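Local coordinates for GDSL-like protein (Roseburia intestinalis L1-82, PDB 6HFZ) that removes acetyl groups from complex beta-mannans, as a two-domain esterase of the SGNH hydrolase type, at residues V140-Y145 against V167-T172; G40-G45 against F107-D112; C54-V59 against F72-A77. One frame throughout, in Å; residues are numbered along the deposited sequence.

In the fold
All three contacts belong to the SGNH hydrolase domain and lie around its central, largely parallel sheet. Contact 2 holds the probable active site: Ser41 probably forms a catalytic triad with His193 and Asp190, and an acetate ion is bound beside it. Contact 1 borders it, with centres about 11 Å apart. Val109 of contact 2 packs on the backbone of Asn142 and Val143, and ND1 of His141 lies 2.8 Å from OG of Ser108. Contact 3 flanks helix 41-44, which carries Ser41, its centre about 15 Å from that of contact 2. There OG1 of Thr43 lies 2.8 Å from OH of Tyr55. Contacts 1 and 3 do not touch; their centres are about 19 Å apart.

Contact 1. Residues V140-Y145 against V167-T172; sequences VHNVFY and VSMQST
Val167 lies beside Val140 in two parallel strands, with both side chains on the same face of the sheet and pointing the same way. CG2 of Val167 meets CG2 of Val140 at 3.9 Å. The carbonyl O of Val167 accepts from N of His141 at 2.8 Å, with an angle of 158° at the hydrogen. Ser168 pairs with His141, and both side chains are on the opposite face. CB of Ser168 sits at the edge of the imidazole, near its plane. OG of Ser168 is anti to its backbone N (chi1 175°). It takes the N-H of Gln170 at 3.0 Å, which makes an ST turn just past the strand. Both polar ends have partners outside the segments: OG of Ser168 bonds Gln152, and ND1 of His141 bonds Ser108. At Met169, a selenomethionine, N donates to O of His141 at 2.9 Å, almost straight at 176°. The side chain then bends twice, and CE comes back to CG1 of Val140 at 4.1 Å. CG of Met169 lies 3.5 Å from OD1 of Asn142, whose ND2 is held by Glu106. The hydroxyl OH of Tyr145 touches CB of Met169 at 3.8 Å. Gln170 crosses Val143 at about a right angle, with its CG 3.8 Å from CG2 of the valine. Further on, OG1 of Thr172 donates to O of Ser168. The segments end the two strands of a beta-alpha-beta unit, with helix 152-161 between them. Helix 196-215 covers Val167 and Met169. Polar bonding across the contact is all backbone: His141 uses both N and O, which fixes the strand ends against each other. The side chains add mainly apolar packing, with Met169 touching five residues of the partner segment.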
loop_
_atom_site.group_PDB
_atom_site.type_symbol
_atom_site.label_atom_id
_atom_site.label_comp_id
_atom_site.label_asym_id
_atom_site.label_seq_id
_atom_site.Cartn_x
_atom_site.Cartn_y
_atom_site.Cartn_z
ATOM N N VAL A 140 -5.133 10.116 -1.751
ATOM C CA VAL A 140 -5.916 9.982 -2.956
ATOM C C VAL A 140 -6.840 8.764 -2.820
ATOM O O VAL A 140 -6.412 7.663 -2.481
ATOM C CB VAL A 140 -5.000 9.863 -4.195
ATOM C CG1 VAL A 140 -5.769 9.454 -5.441
ATOM C CG2 VAL A 140 -4.228 11.154 -4.463
ATOM N N HIS A 141 -8.132 8.959 -3.080
ATOM C CA HIS A 141 -9.147 7.904 -2.947
ATOM C C HIS A 141 -9.696 7.512 -4.326
ATOM O O HIS A 141 -10.512 8.251 -4.883
ATOM C CB HIS A 141 -10.325 8.382 -2.057
ATOM C CG HIS A 141 -9.965 8.993 -0.734
ATOM N ND1 HIS A 141 -9.303 8.282 0.259
ATOM C CD2 HIS A 141 -10.136 10.239 -0.239
ATOM C CE1 HIS A 141 -9.088 9.082 1.305
ATOM N NE2 HIS A 141 -9.593 10.262 1.035
ATOM N N ASN A 142 -9.267 6.352 -4.861
ATOM C CA ASN A 142 -9.841 5.765 -6.077
ATOM C C ASN A 142 -11.184 5.133 -5.700
ATOM O O ASN A 142 -11.617 5.248 -4.523
ATOM C CB ASN A 142 -8.839 4.815 -6.721
ATOM C CG ASN A 142 -7.822 5.580 -7.548
ATOM O OD1 ASN A 142 -8.204 6.297 -8.471
ATOM N ND2 ASN A 142 -6.546 5.495 -7.199
ATOM N N VAL A 143 -11.885 4.583 -6.694
ATOM C CA VAL A 143 -13.212 4.037 -6.473
ATOM C C VAL A 143 -13.381 2.802 -7.377
ATOM O O VAL A 143 -12.822 2.749 -8.482
ATOM C CB VAL A 143 -14.259 5.144 -6.752
ATOM C CG1 VAL A 143 -14.290 5.487 -8.245
ATOM C CG2 VAL A 143 -15.651 4.796 -6.251
ATOM N N PHE A 144 -14.214 1.846 -6.950
ATOM C CA PHE A 144 -14.671 0.746 -7.763
ATOM C C PHE A 144 -15.793 1.264 -8.681
ATOM O O PHE A 144 -16.742 1.854 -8.185
ATOM C CB PHE A 144 -15.199 -0.369 -6.858
ATOM C CG PHE A 144 -14.136 -1.253 -6.276
ATOM C CD1 PHE A 144 -13.699 -2.357 -6.990
ATOM C CD2 PHE A 144 -13.551 -0.961 -5.058
ATOM C CE1 PHE A 144 -12.736 -3.196 -6.462
ATOM C CE2 PHE A 144 -12.568 -1.793 -4.543
ATOM C CZ PHE A 144 -12.163 -2.896 -5.250
ATOM N N TYR A 145 -15.708 1.007 -10.000
ATOM C CA TYR A 145 -16.700 1.556 -10.957
ATOM C C TYR A 145 -17.912 0.621 -11.149
ATOM O O TYR A 145 -18.902 1.016 -11.816
ATOM C CB TYR A 145 -16.017 1.961 -12.262
ATOM C CG TYR A 145 -15.085 3.124 -12.088
ATOM C CD1 TYR A 145 -15.576 4.401 -11.917
ATOM C CD2 TYR A 145 -13.719 2.934 -11.920
ATOM C CE1 TYR A 145 -14.735 5.487 -11.693
ATOM C CE2 TYR A 145 -12.876 3.997 -11.654
ATOM C CZ TYR A 145 -13.382 5.282 -11.536
ATOM O OH TYR A 145 -12.551 6.352 -11.276
ATOM N N VAL A 167 -8.125 13.994 -2.026
ATOM C CA VAL A 167 -8.955 14.088 -3.193
ATOM C C VAL A 167 -9.570 12.721 -3.514
ATOM O O VAL A 167 -8.938 11.659 -3.247
ATOM C CB VAL A 167 -8.202 14.685 -4.395
ATOM C CG1 VAL A 167 -7.800 16.130 -4.128
ATOM C CG2 VAL A 167 -7.000 13.862 -4.812
ATOM N N SER A 168 -10.735 12.752 -4.180
ATOM C CA SER A 168 -11.554 11.549 -4.381
ATOM C C SER A 168 -12.084 11.422 -5.799
ATOM O O SER A 168 -12.615 12.381 -6.344
ATOM C CB SER A 168 -12.689 11.519 -3.396
ATOM O OG SER A 168 -13.558 10.430 -3.646
HETATM N N MSE A 169 -12.039 10.186 -6.338
HETATM C CA MSE A 169 -12.700 9.824 -7.591
HETATM C C MSE A 169 -14.148 9.387 -7.371
HETATM O O MSE A 169 -14.951 9.356 -8.308
HETATM C CB MSE A 169 -11.928 8.721 -8.327
HETATM C CG MSE A 169 -10.411 8.978 -8.329
HETATM SE SE MSE A 169 -9.985 10.750 -9.091
HETATM C CE MSE A 169 -8.709 11.266 -7.715
ATOM N N GLN A 170 -14.493 9.067 -6.119
ATOM C CA GLN A 170 -15.838 8.592 -5.791
ATOM C C GLN A 170 -16.878 9.700 -6.008
ATOM O O GLN A 170 -18.038 9.397 -6.316
ATOM C CB GLN A 170 -15.856 8.078 -4.353
ATOM C CG GLN A 170 -17.110 7.360 -3.880
ATOM C CD GLN A 170 -17.016 6.786 -2.483
ATOM O OE1 GLN A 170 -16.789 7.524 -1.527
ATOM N NE2 GLN A 170 -17.276 5.485 -2.315
ATOM N N SER A 171 -16.471 10.937 -5.772
ATOM C CA SER A 171 -17.312 12.155 -5.881
ATOM C C SER A 171 -17.055 12.977 -7.153
ATOM O O SER A 171 -17.632 14.100 -7.287
ATOM C CB SER A 171 -17.125 12.978 -4.644
ATOM O OG SER A 171 -15.754 13.216 -4.418
ATOM N N THR A 172 -16.258 12.454 -8.108
ATOM C CA THR A 172 -15.966 13.161 -9.353
ATOM C C THR A 172 -16.186 12.280 -10.595
ATOM O O THR A 172 -17.050 12.616 -11.419
ATOM C CB THR A 172 -14.535 13.674 -9.371
ATOM O OG1 THR A 172 -13.679 12.586 -8.990
ATOM C CG2 THR A 172 -14.347 14.868 -8.473
#

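Contact 2. Residues G40-G45 against F107-D112; sequences GSITQG and FSVNDD. With ACT (acetate ion), chain E.
Gly40 passes Phe107 with CA atoms 6.1 Å apart, and helix 41-44 starts directly after the glycine. N of Gly40 approaches the Phe107 ring obliquely, 3.8 Å from CE1. CA of Gly40 lies 3.5 Å from OD1 of Asn110, and a side chain on the glycine would collide with that oxygen. The carboxamide of Asn110 faces the helix start with both of its polar atoms in use. OD1 accepts from a water at 3.0 Å, and the same water takes the N-H of Ile42. ND2 of Asn110 donates to OXT of the acetate at 2.7 Å, and N of Ser41 donates to the same OXT at 2.9 Å. Gly81 N binds the acetate as well. This grouping of serine, glycine and asparagine is consistent with the catalytic site of SGNH hydrolases, where such donors form the oxyanion hole and the serine is the nucleophile. The acetate probably comes from the crystallisation liquor. Beside the polar site, Ile42 and Val109 cross at about a right angle, CD1 to CG2 at 3.6 Å. CG1 of Ile42, anti to its carbonyl carbon (chi1 -58°), carries CD1 to that methyl. Val109 also packs on Phe144 and Leu192.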
loop_
_atom_site.group_PDB
_atom_site.type_symbol
_atom_site.label_atom_id
_atom_site.label_comp_id
_atom_site.label_asym_id
_atom_site.label_seq_id
_atom_site.Cartn_x
_atom_site.Cartn_y
_atom_site.Cartn_z
ATOM N N GLY A 40 -1.276 0.842 -4.187
ATOM C CA GLY A 40 -1.498 -0.450 -4.875
ATOM C C GLY A 40 -1.265 -0.387 -6.379
ATOM O O GLY A 40 -0.443 0.406 -6.853
ATOM N N SER A 41 -1.981 -1.217 -7.139
ATOM C CA SER A 41 -1.652 -1.406 -8.568
ATOM C C SER A 41 -1.955 -0.159 -9.405
ATOM O O SER A 41 -1.270 0.110 -10.394
ATOM C CB SER A 41 -2.382 -2.555 -9.157
ATOM O OG SER A 41 -3.751 -2.296 -9.072
ATOM N N ILE A 42 -2.956 0.605 -8.976
ATOM C CA ILE A 42 -3.340 1.831 -9.719
ATOM C C ILE A 42 -2.194 2.835 -9.622
ATOM O O ILE A 42 -1.898 3.526 -10.604
ATOM C CB ILE A 42 -4.693 2.391 -9.245
ATOM C CG1 ILE A 42 -5.816 1.369 -9.384
ATOM C CG2 ILE A 42 -5.010 3.708 -9.949
ATOM C CD1 ILE A 42 -7.110 1.844 -8.788
ATOM N N THR A 43 -1.512 2.898 -8.472
ATOM C CA THR A 43 -0.324 3.738 -8.314
ATOM C C THR A 43 0.838 3.149 -9.131
ATOM O O THR A 43 1.558 3.894 -9.786
ATOM C CB THR A 43 0.000 3.899 -6.819
ATOM O OG1 THR A 43 -1.055 4.628 -6.160
ATOM C CG2 THR A 43 1.333 4.556 -6.551
ATOM N N GLN A 44 1.078 1.840 -9.005
ATOM C CA GLN A 44 2.166 1.183 -9.743
ATOM C C GLN A 44 2.045 1.545 -11.231
ATOM O O GLN A 44 3.079 1.830 -11.876
ATOM C CB GLN A 44 2.113 -0.324 -9.474
ATOM C CG GLN A 44 3.184 -1.124 -10.229
ATOM C CD GLN A 44 2.898 -1.326 -11.696
ATOM O OE1 GLN A 44 1.757 -1.528 -12.117
ATOM N NE2 GLN A 44 3.960 -1.285 -12.495
ATOM N N GLY A 45 0.796 1.600 -11.722
ATOM C CA GLY A 45 0.406 2.097 -13.066
ATOM C C GLY A 45 -0.553 1.226 -13.856
ATOM O O GLY A 45 -0.907 1.580 -14.990
ATOM N N PHE A 107 -4.569 3.935 -1.178
ATOM C CA PHE A 107 -4.899 2.568 -0.759
ATOM C C PHE A 107 -6.419 2.357 -0.629
ATOM O O PHE A 107 -6.860 1.346 -0.101
ATOM C CB PHE A 107 -4.206 2.213 0.565
ATOM C CG PHE A 107 -2.742 1.889 0.446
ATOM C CD1 PHE A 107 -2.317 0.785 -0.304
ATOM C CD2 PHE A 107 -1.783 2.706 1.017
ATOM C CE1 PHE A 107 -0.966 0.457 -0.386
ATOM C CE2 PHE A 107 -0.428 2.425 0.841
ATOM C CZ PHE A 107 -0.025 1.282 0.187
ATOM N N SER A 108 -7.230 3.349 -1.038
ATOM C CA SER A 108 -8.683 3.301 -0.772
ATOM C C SER A 108 -9.467 2.285 -1.624
ATOM O O SER A 108 -10.665 2.077 -1.318
ATOM C CB SER A 108 -9.297 4.706 -0.855
ATOM O OG SER A 108 -8.561 5.594 -0.016
ATOM N N VAL A 109 -8.853 1.614 -2.630
ATOM C CA VAL A 109 -9.514 0.482 -3.274
ATOM C C VAL A 109 -8.669 -0.785 -3.110
ATOM O O VAL A 109 -8.830 -1.786 -3.882
ATOM C CB VAL A 109 -9.844 0.744 -4.749
ATOM C CG1 VAL A 109 -10.961 1.785 -4.886
ATOM C CG2 VAL A 109 -8.639 1.155 -5.582
ATOM N N ASN A 110 -7.784 -0.787 -2.123
ATOM C CA ASN A 110 -7.030 -1.977 -1.746
ATOM C C ASN A 110 -7.458 -2.416 -0.342
ATOM O O ASN A 110 -7.901 -3.557 -0.136
ATOM C CB ASN A 110 -5.519 -1.727 -1.774
ATOM C CG ASN A 110 -4.971 -1.633 -3.179
ATOM O OD1 ASN A 110 -4.771 -0.531 -3.695
ATOM N ND2 ASN A 110 -4.832 -2.783 -3.838
ATOM N N ASP A 111 -7.368 -1.482 0.602
ATOM C CA ASP A 111 -7.895 -1.641 1.954
ATOM C C ASP A 111 -9.396 -1.930 1.846
ATOM O O ASP A 111 -10.075 -1.315 1.038
ATOM C CB ASP A 111 -7.728 -0.383 2.807
ATOM C CG ASP A 111 -6.290 -0.078 3.193
ATOM O OD1 ASP A 111 -5.362 -0.666 2.544
ATOM O OD2 ASP A 111 -6.099 0.719 4.126
ATOM N N ASP A 112 -9.909 -2.850 2.679
ATOM C CA ASP A 112 -11.367 -2.965 2.909
ATOM C C ASP A 112 -11.793 -1.827 3.846
ATOM O O ASP A 112 -10.954 -1.259 4.566
ATOM C CB ASP A 112 -11.744 -4.314 3.529
ATOM C CG ASP A 112 -11.478 -5.523 2.635
ATOM O OD1 ASP A 112 -11.660 -5.395 1.408
ATOM O OD2 ASP A 112 -11.101 -6.585 3.194
HETATM C C ACT E . -4.921 -3.232 -7.058
HETATM O O ACT E . -5.188 -4.207 -7.828
HETATM O OXT ACT E . -3.905 -3.182 -6.359
HETATM C CH3 ACT E . -5.843 -2.062 -6.939
HETATM O O HOH W 1 -4.075 0.938 -6.238
#

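Contact 3. Residues C54-V59 against F72-A77; sequences CYAYHV and FTYINA
Tyr57 points the edge of its ring at one face of Tyr74, a T-shaped pair with planes at 82° and centroids 5.0 Å apart. CD1 of Tyr57 does the touching. It lies 3.6 Å from CE2 of Tyr74 and stands over the ring near its rim, not over its centre. CG of Tyr74 is anti to its backbone N (chi1 177°), which starts the ring out from the strand toward the helix. Beyond the ring, the Tyr74 hydroxyl meets the start of the helix. OH of Tyr74 is 3.7 Å from SG of Cys54 and also touches CB of Ala56. It accepts from ND2 of Asn76 at 3.0 Å, nearly straight and in the plane of the amide. The same ND2 bonds O of Thr43, so the amide ties strand 71-78 to helix 41-44. It rests against Ala56, with ND2 3.8 Å from CB. An alanine at Tyr74 would probably leave the Tyr57 edge without a face to meet and Asn76 without one of its acceptors. The helix and strand run nearly antiparallel, at 161°, with segment axes 9.6 Å apart. Helix 55-66 links two adjacent parallel strands of the sheet, 32-39 and the outermost 71-78, in a beta-alpha-beta crossover. The ring of Tyr60, from the next turn of the helix, meets both tyrosines. Ala56 touches Phe37 of strand 32-39, and helix 196-215 packs against Cys54, Tyr55 and His58.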
loop_
_atom_site.group_PDB
_atom_site.type_symbol
_atom_site.label_atom_id
_atom_site.label_comp_id
_atom_site.label_asym_id
_atom_site.label_seq_id
_atom_site.Cartn_x
_atom_site.Cartn_y
_atom_site.Cartn_z
ATOM N N CYS A 54 0.502 6.691 -16.632
ATOM C CA CYS A 54 -0.235 6.421 -15.394
ATOM C C CYS A 54 -0.422 7.743 -14.642
ATOM O O CYS A 54 0.262 8.724 -14.916
ATOM C CB CYS A 54 0.447 5.375 -14.524
ATOM S SG CYS A 54 2.016 5.857 -13.766
ATOM N N TYR A 55 -1.344 7.756 -13.668
ATOM C CA TYR A 55 -1.714 9.006 -12.984
ATOM C C TYR A 55 -0.464 9.560 -12.289
ATOM O O TYR A 55 -0.274 10.753 -12.243
ATOM C CB TYR A 55 -2.915 8.808 -12.043
ATOM C CG TYR A 55 -2.558 8.410 -10.639
ATOM C CD1 TYR A 55 -2.080 9.342 -9.749
ATOM C CD2 TYR A 55 -2.723 7.108 -10.190
ATOM C CE1 TYR A 55 -1.698 8.995 -8.467
ATOM C CE2 TYR A 55 -2.368 6.746 -8.902
ATOM C CZ TYR A 55 -1.812 7.685 -8.050
ATOM O OH TYR A 55 -1.366 7.329 -6.800
ATOM N N ALA A 56 0.359 8.677 -11.682
ATOM C CA ALA A 56 1.503 9.084 -10.900
ATOM C C ALA A 56 2.496 9.887 -11.761
ATOM O O ALA A 56 2.939 10.942 -11.368
ATOM C CB ALA A 56 2.170 7.898 -10.216
ATOM N N TYR A 57 2.739 9.403 -12.977
ATOM C CA TYR A 57 3.695 10.094 -13.857
ATOM C C TYR A 57 3.069 11.407 -14.341
ATOM O O TYR A 57 3.766 12.417 -14.473
ATOM C CB TYR A 57 4.145 9.138 -14.946
ATOM C CG TYR A 57 5.461 9.555 -15.553
ATOM C CD1 TYR A 57 6.672 9.200 -14.990
ATOM C CD2 TYR A 57 5.463 10.383 -16.659
ATOM C CE1 TYR A 57 7.871 9.623 -15.538
ATOM C CE2 TYR A 57 6.648 10.839 -17.201
ATOM C CZ TYR A 57 7.848 10.451 -16.648
ATOM O OH TYR A 57 9.001 10.869 -17.259
ATOM N N HIS A 58 1.743 11.422 -14.541
ATOM C CA HIS A 58 1.056 12.662 -14.909
ATOM C C HIS A 58 1.208 13.717 -13.814
ATOM O O HIS A 58 1.425 14.902 -14.095
ATOM C CB HIS A 58 -0.423 12.453 -15.254
ATOM C CG HIS A 58 -0.739 11.825 -16.584
ATOM N ND1 HIS A 58 -0.311 12.338 -17.815
ATOM C CD2 HIS A 58 -1.538 10.784 -16.892
ATOM C CE1 HIS A 58 -0.821 11.606 -18.801
ATOM N NE2 HIS A 58 -1.601 10.667 -18.271
ATOM N N VAL A 59 1.109 13.312 -12.540
ATOM C CA VAL A 59 1.269 14.248 -11.469
ATOM C C VAL A 59 2.731 14.713 -11.436
ATOM O O VAL A 59 3.020 15.875 -11.110
ATOM C CB VAL A 59 0.840 13.620 -10.139
ATOM C CG1 VAL A 59 1.291 14.409 -8.933
ATOM C CG2 VAL A 59 -0.650 13.382 -10.123
ATOM N N PHE A 72 13.198 17.571 -10.307
ATOM C CA PHE A 72 12.335 16.598 -9.614
ATOM C C PHE A 72 12.786 15.167 -9.891
ATOM O O PHE A 72 13.179 14.833 -11.028
ATOM C CB PHE A 72 10.885 16.773 -10.053
ATOM C CG PHE A 72 10.288 18.101 -9.685
ATOM C CD1 PHE A 72 9.852 18.323 -8.382
ATOM C CD2 PHE A 72 10.171 19.127 -10.623
ATOM C CE1 PHE A 72 9.244 19.516 -8.026
ATOM C CE2 PHE A 72 9.553 20.309 -10.265
ATOM C CZ PHE A 72 9.129 20.518 -8.976
ATOM N N THR A 73 12.617 14.320 -8.852
ATOM C CA THR A 73 12.895 12.905 -8.887
ATOM C C THR A 73 11.578 12.148 -8.635
ATOM O O THR A 73 10.878 12.509 -7.712
ATOM C CB THR A 73 13.939 12.500 -7.840
ATOM O OG1 THR A 73 15.142 13.215 -8.144
ATOM C CG2 THR A 73 14.257 11.017 -7.854
ATOM N N TYR A 74 11.315 11.164 -9.488
ATOM C CA TYR A 74 10.060 10.362 -9.517
ATOM C C TYR A 74 10.270 9.084 -8.702
ATOM O O TYR A 74 11.164 8.308 -9.036
ATOM C CB TYR A 74 9.691 10.023 -10.954
ATOM C CG TYR A 74 8.479 9.139 -11.170
ATOM C CD1 TYR A 74 7.205 9.542 -10.794
ATOM C CD2 TYR A 74 8.594 7.935 -11.830
ATOM C CE1 TYR A 74 6.093 8.742 -11.001
ATOM C CE2 TYR A 74 7.478 7.155 -12.116
ATOM C CZ TYR A 74 6.223 7.544 -11.688
ATOM O OH TYR A 74 5.194 6.706 -12.055
ATOM N N ILE A 75 9.495 8.910 -7.612
ATOM C CA ILE A 75 9.555 7.738 -6.750
ATOM C C ILE A 75 8.191 7.035 -6.755
ATOM O O ILE A 75 7.282 7.535 -6.130
ATOM C CB ILE A 75 9.980 8.117 -5.325
ATOM C CG1 ILE A 75 11.337 8.824 -5.316
ATOM C CG2 ILE A 75 9.964 6.919 -4.377
ATOM C CD1 ILE A 75 11.410 9.797 -4.188
ATOM N N ASN A 76 8.093 5.925 -7.498
ATOM C CA ASN A 76 6.860 5.151 -7.588
ATOM C C ASN A 76 7.025 3.893 -6.756
ATOM O O ASN A 76 7.656 2.965 -7.204
ATOM C CB ASN A 76 6.440 4.811 -9.009
ATOM C CG ASN A 76 5.031 4.258 -9.028
ATOM O OD1 ASN A 76 4.656 3.490 -8.143
ATOM N ND2 ASN A 76 4.249 4.680 -10.008
ATOM N N ALA A 77 6.391 3.905 -5.574
ATOM C CA ALA A 77 6.463 2.831 -4.591
ATOM C C ALA A 77 5.138 2.058 -4.550
ATOM O O ALA A 77 4.756 1.508 -3.515
ATOM C CB ALA A 77 6.806 3.380 -3.243
#